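Local coordinates for nicotinamide-nucleotide adenylyltransferase NadR family / Ribosylnicotinamide kinase (Lactococcus lactis subsp. cremoris, PDB 6GYE), which probably phosphorylates nicotinamide riboside and adenylylates nicotinamide mononucleotide on the way to NAD+, and binds nicotinamide riboside in its kinase domain, at residues 259-271 with 282-294. Numbering follows the deposited sequence.
Sequences DTDAIVTRVYAKL and EPLFRKTIADERM. With NNR (Nicotinamide riboside), chain I.
At the nicotinamide riboside pocket of the P-loop kinase domain, Glu292 meets the start of helix 262-271. Its OE2 accepts from Ala262 N at 3.1 Å through the syn lone pair, in a nearly straight bond (162°). Its OE1 lies 2.6 Å from Asp261 OD2. Asp261 is also the N-cap of the helix. Its CG sits between the backbone N and the carbonyl carbon (chi1 76°), which brings OD1 to Val264 N and OD2 to Ile263 N, the latter bond weak. On the ligand side, Glu292 CB lies 3.7 Å from the carboxamide N7 of nicotinamide riboside, so the aliphatic part of its side chain lines the pocket. Arg293 NH2 approaches the ribose O5R, which lies over a face of the guanidinium.

Beyond the pocket, helices 262-271 and 282-290 run roughly antiparallel (157°), their axes 10.0 Å apart at closest approach. Phe285 is a knob in a hole formed by Ala262, Thr265, Arg266 and Ala269. The extended Arg266 chain crosses the ring, with CG over its centre at 3.7 Å in a CH-pi contact. The guanidinium then stands almost perpendicular to the ring. It grips Glu282 side-on, with NE to OE1 at 2.9 Å and NH2 to OE2 at 2.8 Å. Both oxygens lie in the guanidinium plane, although the nitrogens meet the carboxylate from out of its own plane. Ile289 packs beside Phe285 on the same helix face, its CD1 against Ile263 CG1 at 3.7 Å and its CG1 against the Ala262 methyl.

Arg266 NH1 forms a second salt bridge, to Glu333 of helix 320-333. Phe285 and Thr288 rest on Ile236 of helix 229-247, while Asp261 and Met294 touch Met186 on strand 181-187.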
loop_
_atom_site.group_PDB
_atom_site.type_symbol
_atom_site.label_atom_id
_atom_site.label_comp_id
_atom_site.label_asym_id
_atom_site.label_seq_id
_atom_site.Cartn_x
_atom_site.Cartn_y
_atom_site.Cartn_z
ATOM N N ASP A 259 10.746 -11.737 6.970
ATOM C CA ASP A 259 11.862 -12.674 7.117
ATOM C C ASP A 259 12.250 -13.168 5.724
ATOM O O ASP A 259 11.710 -14.163 5.213
ATOM C CB ASP A 259 11.480 -13.829 8.040
ATOM C CG ASP A 259 12.701 -14.605 8.542
ATOM O OD1 ASP A 259 13.804 -14.375 8.001
ATOM O OD2 ASP A 259 12.568 -15.415 9.491
ATOM N N THR A 260 13.197 -12.452 5.105
ATOM C CA THR A 260 13.737 -12.704 3.762
ATOM C C THR A 260 12.726 -12.415 2.653
ATOM O O THR A 260 11.548 -12.145 2.911
ATOM C CB THR A 260 14.290 -14.143 3.598
ATOM O OG1 THR A 260 13.229 -15.078 3.407
ATOM C CG2 THR A 260 15.113 -14.569 4.788
ATOM N N ASP A 261 13.191 -12.459 1.411
ATOM C CA ASP A 261 12.413 -12.016 0.259
ATOM C C ASP A 261 12.972 -12.710 -0.990
ATOM O O ASP A 261 13.787 -13.632 -0.881
ATOM C CB ASP A 261 12.498 -10.496 0.129
ATOM C CG ASP A 261 13.826 -10.062 -0.441
ATOM O OD1 ASP A 261 14.858 -10.705 -0.126
ATOM O OD2 ASP A 261 13.830 -9.120 -1.249
ATOM N N ALA A 262 12.599 -12.213 -2.179
ATOM C CA ALA A 262 13.041 -12.876 -3.407
ATOM C C ALA A 262 14.530 -12.665 -3.673
ATOM O O ALA A 262 15.183 -13.548 -4.250
ATOM C CB ALA A 262 12.205 -12.405 -4.603
ATOM N N ILE A 263 15.094 -11.530 -3.246
ATOM C CA ILE A 263 16.533 -11.324 -3.415
ATOM C C ILE A 263 17.314 -12.403 -2.673
ATOM O O ILE A 263 18.279 -12.969 -3.197
ATOM C CB ILE A 263 16.939 -9.911 -2.955
ATOM C CG1 ILE A 263 16.353 -8.875 -3.906
ATOM C CG2 ILE A 263 18.460 -9.778 -2.891
ATOM C CD1 ILE A 263 16.816 -7.505 -3.661
ATOM N N VAL A 264 16.918 -12.691 -1.433
ATOM C CA VAL A 264 17.563 -13.761 -0.677
ATOM C C VAL A 264 17.472 -15.079 -1.440
ATOM O O VAL A 264 18.473 -15.786 -1.611
ATOM C CB VAL A 264 16.951 -13.871 0.731
ATOM C CG1 VAL A 264 17.395 -15.163 1.419
ATOM C CG2 VAL A 264 17.347 -12.660 1.552
ATOM N N THR A 265 16.276 -15.425 -1.927
ATOM C CA THR A 265 16.149 -16.653 -2.712
ATOM C C THR A 265 16.992 -16.584 -3.975
ATOM O O THR A 265 17.544 -17.602 -4.406
ATOM C CB THR A 265 14.692 -16.908 -3.087
ATOM O OG1 THR A 265 13.904 -16.941 -1.900
ATOM C CG2 THR A 265 14.527 -18.278 -3.838
ATOM N N ARG A 266 17.123 -15.388 -4.565
ATOM C CA ARG A 266 17.922 -15.242 -5.774
ATOM C C ARG A 266 19.403 -15.445 -5.497
ATOM O O ARG A 266 20.147 -15.874 -6.385
ATOM C CB ARG A 266 17.672 -13.870 -6.409
ATOM C CG ARG A 266 18.215 -13.735 -7.830
ATOM C CD ARG A 266 17.875 -12.368 -8.446
ATOM N NE ARG A 266 18.399 -12.217 -9.809
ATOM C CZ ARG A 266 19.538 -11.605 -10.113
ATOM N NH1 ARG A 266 20.278 -11.077 -9.154
ATOM N NH2 ARG A 266 19.934 -11.508 -11.375
ATOM N N VAL A 267 19.855 -15.136 -4.290
ATOM C CA VAL A 267 21.240 -15.416 -3.951
ATOM C C VAL A 267 21.477 -16.920 -3.906
ATOM O O VAL A 267 22.436 -17.428 -4.500
ATOM C CB VAL A 267 21.617 -14.734 -2.627
ATOM C CG1 VAL A 267 22.990 -15.199 -2.185
ATOM C CG2 VAL A 267 21.574 -13.201 -2.773
ATOM N N TYR A 268 20.594 -17.664 -3.222
ATOM C CA TYR A 268 20.753 -19.116 -3.187
ATOM C C TYR A 268 20.696 -19.711 -4.586
ATOM O O TYR A 268 21.536 -20.550 -4.943
ATOM C CB TYR A 268 19.699 -19.759 -2.292
ATOM C CG TYR A 268 19.953 -19.554 -0.822
ATOM C CD1 TYR A 268 21.146 -19.978 -0.238
ATOM C CD2 TYR A 268 19.006 -18.930 -0.010
ATOM C CE1 TYR A 268 21.394 -19.778 1.113
ATOM C CE2 TYR A 268 19.236 -18.743 1.353
ATOM C CZ TYR A 268 20.431 -19.162 1.906
ATOM O OH TYR A 268 20.665 -18.973 3.251
ATOM N N ALA A 269 19.730 -19.271 -5.400
ATOM C CA ALA A 269 19.618 -19.795 -6.758
ATOM C C ALA A 269 20.897 -19.550 -7.549
ATOM O O ALA A 269 21.393 -20.459 -8.230
ATOM C CB ALA A 269 18.421 -19.169 -7.477
ATOM N N LYS A 270 21.461 -18.341 -7.445
ATOM C CA LYS A 270 22.681 -18.027 -8.186
ATOM C C LYS A 270 23.828 -18.923 -7.747
ATOM O O LYS A 270 24.624 -19.373 -8.578
ATOM C CB LYS A 270 23.043 -16.546 -8.011
ATOM C CG LYS A 270 24.225 -16.075 -8.851
ATOM C CD LYS A 270 23.928 -16.174 -10.352
ATOM C CE LYS A 270 24.930 -15.391 -11.198
ATOM N NZ LYS A 270 24.484 -13.969 -11.430
ATOM N N LEU A 271 23.908 -19.222 -6.450
ATOM C CA LEU A 271 25.020 -20.007 -5.928
ATOM C C LEU A 271 24.885 -21.488 -6.218
ATOM O O LEU A 271 25.899 -22.169 -6.386
ATOM C CB LEU A 271 25.157 -19.814 -4.422
ATOM C CG LEU A 271 25.681 -18.444 -3.998
ATOM C CD1 LEU A 271 25.877 -18.393 -2.503
ATOM C CD2 LEU A 271 26.981 -18.212 -4.710
ATOM N N GLU A 282 14.994 -16.216 -14.025
ATOM C CA GLU A 282 15.232 -14.774 -13.992
ATOM C C GLU A 282 13.979 -13.939 -14.225
ATOM O O GLU A 282 13.775 -12.968 -13.481
ATOM C CB GLU A 282 16.331 -14.417 -15.006
ATOM C CG GLU A 282 17.740 -14.356 -14.432
ATOM C CD GLU A 282 17.934 -13.208 -13.444
ATOM O OE1 GLU A 282 17.372 -13.266 -12.324
ATOM O OE2 GLU A 282 18.647 -12.239 -13.798
ATOM N N PRO A 283 13.121 -14.225 -15.215
ATOM C CA PRO A 283 11.901 -13.410 -15.356
ATOM C C PRO A 283 11.034 -13.392 -14.110
ATOM O O PRO A 283 10.561 -12.323 -13.712
ATOM C CB PRO A 283 11.186 -14.059 -16.547
ATOM C CG PRO A 283 12.284 -14.685 -17.336
ATOM C CD PRO A 283 13.243 -15.206 -16.312
ATOM N N LEU A 284 10.820 -14.540 -13.470
ATOM C CA LEU A 284 10.020 -14.554 -12.249
ATOM C C LEU A 284 10.720 -13.798 -11.117
ATOM O O LEU A 284 10.059 -13.122 -10.315
ATOM C CB LEU A 284 9.704 -15.992 -11.840
ATOM C CG LEU A 284 8.961 -16.165 -10.512
ATOM C CD1 LEU A 284 7.596 -15.475 -10.516
ATOM C CD2 LEU A 284 8.831 -17.632 -10.153
ATOM N N PHE A 285 12.049 -13.895 -11.026
ATOM C CA PHE A 285 12.768 -13.092 -10.036
ATOM C C PHE A 285 12.524 -11.607 -10.265
ATOM O O PHE A 285 12.158 -10.880 -9.337
ATOM C CB PHE A 285 14.273 -13.377 -10.081
ATOM C CG PHE A 285 14.706 -14.571 -9.280
ATOM C CD1 PHE A 285 14.458 -14.639 -7.919
ATOM C CD2 PHE A 285 15.390 -15.612 -9.887
ATOM C CE1 PHE A 285 14.864 -15.734 -7.179
ATOM C CE2 PHE A 285 15.802 -16.702 -9.158
ATOM C CZ PHE A 285 15.538 -16.770 -7.802
ATOM N N ARG A 286 12.730 -11.148 -11.509
ATOM C CA ARG A 286 12.625 -9.727 -11.827
ATOM C C ARG A 286 11.219 -9.209 -11.554
ATOM O O ARG A 286 11.041 -8.169 -10.909
ATOM C CB ARG A 286 13.020 -9.475 -13.290
ATOM C CG ARG A 286 14.458 -9.854 -13.642
ATOM C CD ARG A 286 14.958 -9.172 -14.923
ATOM N NE ARG A 286 14.097 -9.420 -16.077
ATOM C CZ ARG A 286 14.209 -10.472 -16.879
ATOM N NH1 ARG A 286 15.150 -11.378 -16.653
ATOM N NH2 ARG A 286 13.375 -10.619 -17.899
ATOM N N LYS A 287 10.207 -9.916 -12.056
ATOM C CA LYS A 287 8.824 -9.566 -11.745
ATOM C C LYS A 287 8.609 -9.441 -10.233
ATOM O O LYS A 287 8.145 -8.407 -9.740
ATOM C CB LYS A 287 7.896 -10.626 -12.350
ATOM C CG LYS A 287 6.456 -10.225 -12.615
ATOM C CD LYS A 287 5.590 -10.392 -11.377
ATOM C CE LYS A 287 4.189 -9.813 -11.580
ATOM N NZ LYS A 287 3.324 -9.920 -10.356
ATOM N N THR A 288 9.009 -10.459 -9.472
ATOM C CA THR A 288 8.725 -10.442 -8.040
ATOM C C THR A 288 9.511 -9.354 -7.311
ATOM O O THR A 288 8.958 -8.649 -6.458
ATOM C CB THR A 288 9.007 -11.806 -7.439
ATOM O OG1 THR A 288 8.257 -12.801 -8.163
ATOM C CG2 THR A 288 8.629 -11.815 -5.946
ATOM N N ILE A 289 10.797 -9.202 -7.623
ATOM C CA ILE A 289 11.584 -8.181 -6.946
ATOM C C ILE A 289 11.029 -6.798 -7.271
ATOM O O ILE A 289 11.029 -5.898 -6.421
ATOM C CB ILE A 289 13.073 -8.319 -7.313
ATOM C CG1 ILE A 289 13.645 -9.598 -6.690
ATOM C CG2 ILE A 289 13.869 -7.090 -6.840
ATOM C CD1 ILE A 289 15.056 -9.940 -7.173
ATOM N N ALA A 290 10.520 -6.617 -8.489
ATOM C CA ALA A 290 9.902 -5.351 -8.865
ATOM C C ALA A 290 8.638 -5.036 -8.073
ATOM O O ALA A 290 8.263 -3.863 -7.989
ATOM C CB ALA A 290 9.558 -5.357 -10.355
ATOM N N ASP A 291 7.961 -6.041 -7.522
ATOM C CA ASP A 291 6.748 -5.821 -6.748
ATOM C C ASP A 291 7.018 -5.615 -5.271
ATOM O O ASP A 291 6.066 -5.525 -4.493
ATOM C CB ASP A 291 5.783 -7.002 -6.895
ATOM C CG ASP A 291 5.155 -7.074 -8.256
ATOM O OD1 ASP A 291 5.185 -6.059 -8.982
ATOM O OD2 ASP A 291 4.624 -8.153 -8.600
ATOM N N GLU A 292 8.275 -5.616 -4.857
ATOM C CA GLU A 292 8.613 -5.444 -3.454
ATOM C C GLU A 292 8.831 -3.974 -3.130
ATOM O O GLU A 292 9.412 -3.228 -3.924
ATOM C CB GLU A 292 9.854 -6.256 -3.101
ATOM C CG GLU A 292 9.663 -7.753 -3.309
ATOM C CD GLU A 292 10.841 -8.564 -2.792
ATOM O OE1 GLU A 292 11.743 -7.938 -2.198
ATOM O OE2 GLU A 292 10.859 -9.810 -2.962
ATOM N N ARG A 293 8.331 -3.557 -1.973
ATOM C CA ARG A 293 8.537 -2.210 -1.458
ATOM C C ARG A 293 9.230 -2.359 -0.117
ATOM O O ARG A 293 8.626 -2.855 0.832
ATOM C CB ARG A 293 7.214 -1.459 -1.288
ATOM C CG ARG A 293 6.214 -1.631 -2.398
ATOM C CD ARG A 293 6.390 -0.573 -3.448
ATOM N NE ARG A 293 5.498 -0.768 -4.588
ATOM C CZ ARG A 293 5.833 -1.423 -5.695
ATOM N NH1 ARG A 293 7.042 -1.960 -5.805
ATOM N NH2 ARG A 293 4.961 -1.545 -6.688
ATOM N N MET A 294 10.475 -1.902 -0.013
ATOM C CA MET A 294 11.226 -1.998 1.232
ATOM C C MET A 294 11.702 -0.622 1.665
ATOM O O MET A 294 12.221 0.149 0.851
ATOM C CB MET A 294 12.409 -2.954 1.081
ATOM C CG MET A 294 11.943 -4.395 0.913
ATOM S SD MET A 294 13.269 -5.537 0.548
ATOM C CE MET A 294 13.696 -5.061 -1.120
HETATM O O2R NNR I . 0.775 -7.504 -1.275
HETATM C C2R NNR I . 1.509 -6.317 -1.606
HETATM C C3R NNR I . 0.813 -5.468 -2.662
HETATM O O3R NNR I . -0.424 -6.040 -3.108
HETATM C C4R NNR I . 1.782 -5.365 -3.829
HETATM C C5R NNR I . 2.149 -3.916 -4.117
HETATM O O5R NNR I . 3.095 -3.868 -5.191
HETATM O O4R NNR I . 2.960 -6.102 -3.490
HETATM C C1R NNR I . 2.861 -6.696 -2.193
HETATM N N1 NNR I . 3.931 -6.190 -1.333
HETATM C C2 NNR I . 5.014 -6.947 -1.111
HETATM C C6 NNR I . 3.815 -4.975 -0.779
HETATM C C5 NNR I . 4.817 -4.470 0.042
HETATM C C4 NNR I . 5.948 -5.234 0.288
HETATM C C3 NNR I . 6.045 -6.489 -0.298
HETATM C C7 NNR I . 7.252 -7.344 -0.056
HETATM O O7 NNR I . 7.163 -8.554 -0.182
HETATM N N7 NNR I . 8.397 -6.757 0.291
#